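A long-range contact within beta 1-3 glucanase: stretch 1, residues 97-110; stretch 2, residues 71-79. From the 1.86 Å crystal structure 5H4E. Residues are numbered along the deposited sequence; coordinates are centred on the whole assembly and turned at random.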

# COMPACT_ATOMS: atom_id res chain seq x y z
N MET A 97 3.93 -7.13 7.43
CA MET A 97 3.37 -7.90 8.53
C MET A 97 1.92 -8.21 8.21
O MET A 97 1.07 -7.34 8.37
CB MET A 97 3.47 -7.14 9.86
CG MET A 97 2.93 -7.92 11.05
SD MET A 97 3.35 -7.06 12.59
CE MET A 97 2.93 -8.28 13.83
N TYR A 98 1.65 -9.43 7.76
CA TYR A 98 0.27 -9.85 7.49
C TYR A 98 -0.41 -10.21 8.79
O TYR A 98 0.15 -10.95 9.59
CB TYR A 98 0.23 -11.07 6.54
CG TYR A 98 0.66 -10.80 5.12
CD1 TYR A 98 -0.25 -10.35 4.17
CD2 TYR A 98 1.97 -11.05 4.72
CE1 TYR A 98 0.14 -10.13 2.87
CE2 TYR A 98 2.37 -10.82 3.42
CZ TYR A 98 1.44 -10.37 2.49
OH TYR A 98 1.82 -10.14 1.19
N ILE A 99 -1.62 -9.70 9.00
CA ILE A 99 -2.39 -10.02 10.18
C ILE A 99 -3.77 -10.47 9.73
O ILE A 99 -4.51 -9.69 9.14
CB ILE A 99 -2.49 -8.82 11.14
CG1 ILE A 99 -1.09 -8.39 11.58
CG2 ILE A 99 -3.35 -9.18 12.38
CD1 ILE A 99 -1.05 -7.09 12.34
N SER A 100 -4.11 -11.74 9.98
CA SER A 100 -5.38 -12.28 9.51
C SER A 100 -6.25 -12.72 10.68
O SER A 100 -5.76 -12.98 11.78
CB SER A 100 -5.17 -13.45 8.54
OG SER A 100 -4.44 -14.50 9.15
N TYR A 101 -7.55 -12.78 10.43
CA TYR A 101 -8.53 -13.16 11.43
C TYR A 101 -9.07 -14.56 11.11
O TYR A 101 -9.29 -14.88 9.93
CB TYR A 101 -9.68 -12.15 11.46
CG TYR A 101 -9.37 -10.76 11.97
CD1 TYR A 101 -8.24 -10.48 12.74
CD2 TYR A 101 -10.26 -9.71 11.72
CE1 TYR A 101 -8.00 -9.20 13.22
CE2 TYR A 101 -10.04 -8.44 12.19
CZ TYR A 101 -8.92 -8.18 12.94
OH TYR A 101 -8.73 -6.89 13.39
N GLY A 102 -9.30 -15.38 12.13
CA GLY A 102 -9.97 -16.66 11.93
C GLY A 102 -9.07 -17.80 11.50
O GLY A 102 -9.16 -18.91 12.02
N LYS A 103 -8.21 -17.53 10.52
CA LYS A 103 -7.24 -18.52 10.06
C LYS A 103 -6.05 -17.79 9.47
O LYS A 103 -6.15 -16.62 9.11
CB LYS A 103 -7.87 -19.47 9.03
CG LYS A 103 -8.55 -18.76 7.88
CD LYS A 103 -8.51 -19.59 6.60
CE LYS A 103 -9.43 -20.79 6.65
NZ LYS A 103 -9.33 -21.62 5.40
N PRO A 104 -4.90 -18.47 9.39
CA PRO A 104 -3.74 -17.82 8.78
C PRO A 104 -3.90 -17.76 7.27
O PRO A 104 -4.72 -18.47 6.69
CB PRO A 104 -2.58 -18.74 9.17
CG PRO A 104 -3.22 -20.07 9.31
CD PRO A 104 -4.55 -19.80 9.93
N LEU A 105 -3.10 -16.91 6.63
CA LEU A 105 -3.09 -16.82 5.18
C LEU A 105 -2.33 -18.00 4.60
O LEU A 105 -1.52 -18.63 5.29
CB LEU A 105 -2.46 -15.50 4.73
CG LEU A 105 -3.23 -14.26 5.19
CD1 LEU A 105 -2.56 -13.00 4.71
CD2 LEU A 105 -4.64 -14.36 4.64
N TYR A 106 -2.63 -18.33 3.35
CA TYR A 106 -1.89 -19.36 2.63
C TYR A 106 -0.84 -18.73 1.72
O TYR A 106 -1.16 -18.22 0.64
CB TYR A 106 -2.83 -20.22 1.78
CG TYR A 106 -3.91 -20.92 2.54
CD1 TYR A 106 -3.69 -22.17 3.13
CD2 TYR A 106 -5.18 -20.37 2.64
CE1 TYR A 106 -4.70 -22.83 3.81
CE2 TYR A 106 -6.19 -21.02 3.32
CZ TYR A 106 -5.95 -22.25 3.90
OH TYR A 106 -6.96 -22.89 4.58
N ILE A 107 0.42 -18.75 2.16
CA ILE A 107 1.51 -18.15 1.41
C ILE A 107 2.37 -19.22 0.73
O ILE A 107 2.99 -20.04 1.41
CB ILE A 107 2.39 -17.27 2.32
CG1 ILE A 107 1.58 -16.07 2.84
CG2 ILE A 107 3.64 -16.84 1.60
CD1 ILE A 107 2.32 -15.18 3.83
N LYS A 108 2.40 -19.21 -0.60
CA LYS A 108 3.20 -20.15 -1.39
C LYS A 108 4.63 -19.65 -1.63
O LYS A 108 4.82 -18.62 -2.28
CB LYS A 108 2.52 -20.41 -2.73
CG LYS A 108 3.14 -21.52 -3.59
CD LYS A 108 2.81 -22.89 -3.04
CE LYS A 108 3.01 -23.99 -4.08
NZ LYS A 108 2.42 -25.28 -3.60
N VAL A 109 5.63 -20.37 -1.12
CA VAL A 109 7.02 -20.01 -1.42
C VAL A 109 7.38 -20.54 -2.80
O VAL A 109 6.95 -21.63 -3.18
CB VAL A 109 8.02 -20.57 -0.36
CG1 VAL A 109 9.45 -20.10 -0.67
CG2 VAL A 109 7.61 -20.15 1.04
N ASN A 110 8.17 -19.78 -3.55
CA ASN A 110 8.46 -20.13 -4.94
C ASN A 110 9.86 -19.73 -5.40
O ASN A 110 10.78 -19.62 -4.58
CB ASN A 110 7.43 -19.47 -5.85
CG ASN A 110 7.36 -17.96 -5.68
OD1 ASN A 110 8.37 -17.30 -5.41
ND2 ASN A 110 6.16 -17.40 -5.83
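Stretch 2, residues 71-79: TFNYSNYFC

Stretch 2 enters as a strand, residues 71-74, and continues as loop or turn past Tyr-74. Stretch 1 has two strands, 97-101 and 108-110, joined by a loop. The axes of strands 71-74 and 108-110 approach to 7.1 Å, and their N-to-C directions differ by 78°, so the strands cross nearly at right angles. Lys-108 CA and Tyr-74 CA lie 5.0 Å apart; farther along, Pro-104 CA and Phe-78 CA are separated by 6.3 Å. Stretch 2 therefore advances as stretch 1 is followed backwards.

Polar contacts concentrate near the crossing. Ile-107 O accepts a hydrogen bond from Ser-75 OG at 2.6 Å and a weak one from Ser-75 N at 3.2 Å, the latter bent to 129°. The Ser-75 chi1 of 65° (p) accompanies this short hydroxyl contact. A water extends the link: it donates to Ser-75 O and Leu-105 O, each 2.7 Å from the water oxygen, and accepts from Ile-107 N at 2.6 Å. Lys-108 starts sideways, but its end comes nearer, and its NZ donates to Asn-73 O at 3.1 Å.

Tyr-74 points toward stretch 1. Tyr-106 CB lies 3.8 Å from the centroid of the Tyr-74 ring and 13° off its normal, a CH-pi contact over one face. The two tyrosine rings are oblique, with planes at 58°.

Phe-78 has the largest covered area, 140 Å². Leu-105 N and Pro-104 CA lie over one face of its ring; Pro-104 CB is 3.6 Å from Phe-78 CG, and Leu-105 CB 3.5 Å from Phe-78 CZ. Ile-107 CD1 reaches Phe-78 CE2 at 3.7 Å, while Tyr-98 CB is 4.0 Å from Phe-78 CZ. Separately, Val-109 CG2 packs 4.0 Å from Tyr-77 CZ. Altogether the contact buries 675 Å², counting both sides.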

# COMPACT_ATOMS: atom_id res chain seq x y z
N THR A 71 -5.46 -29.05 -5.28
CA THR A 71 -5.08 -29.10 -3.87
C THR A 71 -3.58 -28.80 -3.70
O THR A 71 -2.74 -29.40 -4.39
CB THR A 71 -5.43 -30.47 -3.26
OG1 THR A 71 -6.84 -30.69 -3.37
CG2 THR A 71 -5.01 -30.57 -1.79
N PHE A 72 -3.23 -27.87 -2.81
CA PHE A 72 -1.83 -27.48 -2.64
C PHE A 72 -1.39 -27.33 -1.18
O PHE A 72 -2.21 -27.13 -0.29
CB PHE A 72 -1.56 -26.16 -3.38
CG PHE A 72 -2.28 -26.03 -4.69
CD1 PHE A 72 -1.71 -26.51 -5.86
CD2 PHE A 72 -3.52 -25.41 -4.75
CE1 PHE A 72 -2.37 -26.38 -7.08
CE2 PHE A 72 -4.19 -25.28 -5.97
CZ PHE A 72 -3.61 -25.76 -7.14
N ASN A 73 -0.07 -27.41 -0.97
CA ASN A 73 0.55 -27.17 0.34
C ASN A 73 1.19 -25.78 0.41
O ASN A 73 1.80 -25.33 -0.56
CB ASN A 73 1.63 -28.22 0.64
CG ASN A 73 1.06 -29.59 0.96
OD1 ASN A 73 -0.15 -29.74 1.18
ND2 ASN A 73 1.93 -30.59 1.01
N TYR A 74 1.09 -25.12 1.56
CA TYR A 74 1.67 -23.79 1.70
C TYR A 74 2.53 -23.68 2.94
O TYR A 74 2.29 -24.39 3.91
CB TYR A 74 0.58 -22.72 1.75
CG TYR A 74 -0.37 -22.76 0.57
CD1 TYR A 74 -1.43 -23.65 0.54
CD2 TYR A 74 -0.20 -21.89 -0.50
CE1 TYR A 74 -2.31 -23.69 -0.53
CE2 TYR A 74 -1.07 -21.92 -1.58
CZ TYR A 74 -2.12 -22.83 -1.59
OH TYR A 74 -2.99 -22.86 -2.66
N SER A 75 3.50 -22.77 2.90
CA SER A 75 4.32 -22.48 4.08
C SER A 75 3.44 -22.06 5.25
O SER A 75 2.24 -21.82 5.10
CB SER A 75 5.31 -21.37 3.77
OG SER A 75 4.61 -20.16 3.50
N ASN A 76 4.04 -21.99 6.43
CA ASN A 76 3.28 -21.59 7.59
C ASN A 76 4.17 -20.76 8.49
O ASN A 76 4.78 -21.26 9.44
CB ASN A 76 2.72 -22.79 8.33
CG ASN A 76 1.73 -22.40 9.41
OD1 ASN A 76 1.40 -21.22 9.57
ND2 ASN A 76 1.25 -23.38 10.16
N TYR A 77 4.26 -19.48 8.15
CA TYR A 77 5.11 -18.56 8.89
C TYR A 77 4.31 -17.82 9.96
O TYR A 77 4.84 -16.92 10.61
CB TYR A 77 5.75 -17.55 7.94
CG TYR A 77 6.65 -18.14 6.87
CD1 TYR A 77 7.39 -19.30 7.08
CD2 TYR A 77 6.78 -17.49 5.65
CE1 TYR A 77 8.22 -19.81 6.08
CE2 TYR A 77 7.61 -17.97 4.67
CZ TYR A 77 8.33 -19.14 4.88
OH TYR A 77 9.15 -19.58 3.87
N PHE A 78 3.05 -18.21 10.15
CA PHE A 78 2.13 -17.48 11.01
C PHE A 78 2.17 -17.92 12.46
O PHE A 78 2.52 -19.07 12.77
CB PHE A 78 0.70 -17.60 10.46
CG PHE A 78 0.45 -16.71 9.30
CD1 PHE A 78 -0.11 -15.45 9.48
CD2 PHE A 78 0.85 -17.08 8.03
CE1 PHE A 78 -0.31 -14.60 8.40
CE2 PHE A 78 0.65 -16.23 6.95
CZ PHE A 78 0.07 -14.99 7.14
N CYS A 79 1.80 -16.99 13.34
CA CYS A 79 1.77 -17.20 14.78
C CYS A 79 0.48 -16.63 15.37
O CYS A 79 0.09 -15.52 15.01
CB CYS A 79 3.00 -16.56 15.43
SG CYS A 79 3.07 -16.65 17.25
O HOH W 1 1.01 -19.43 4.65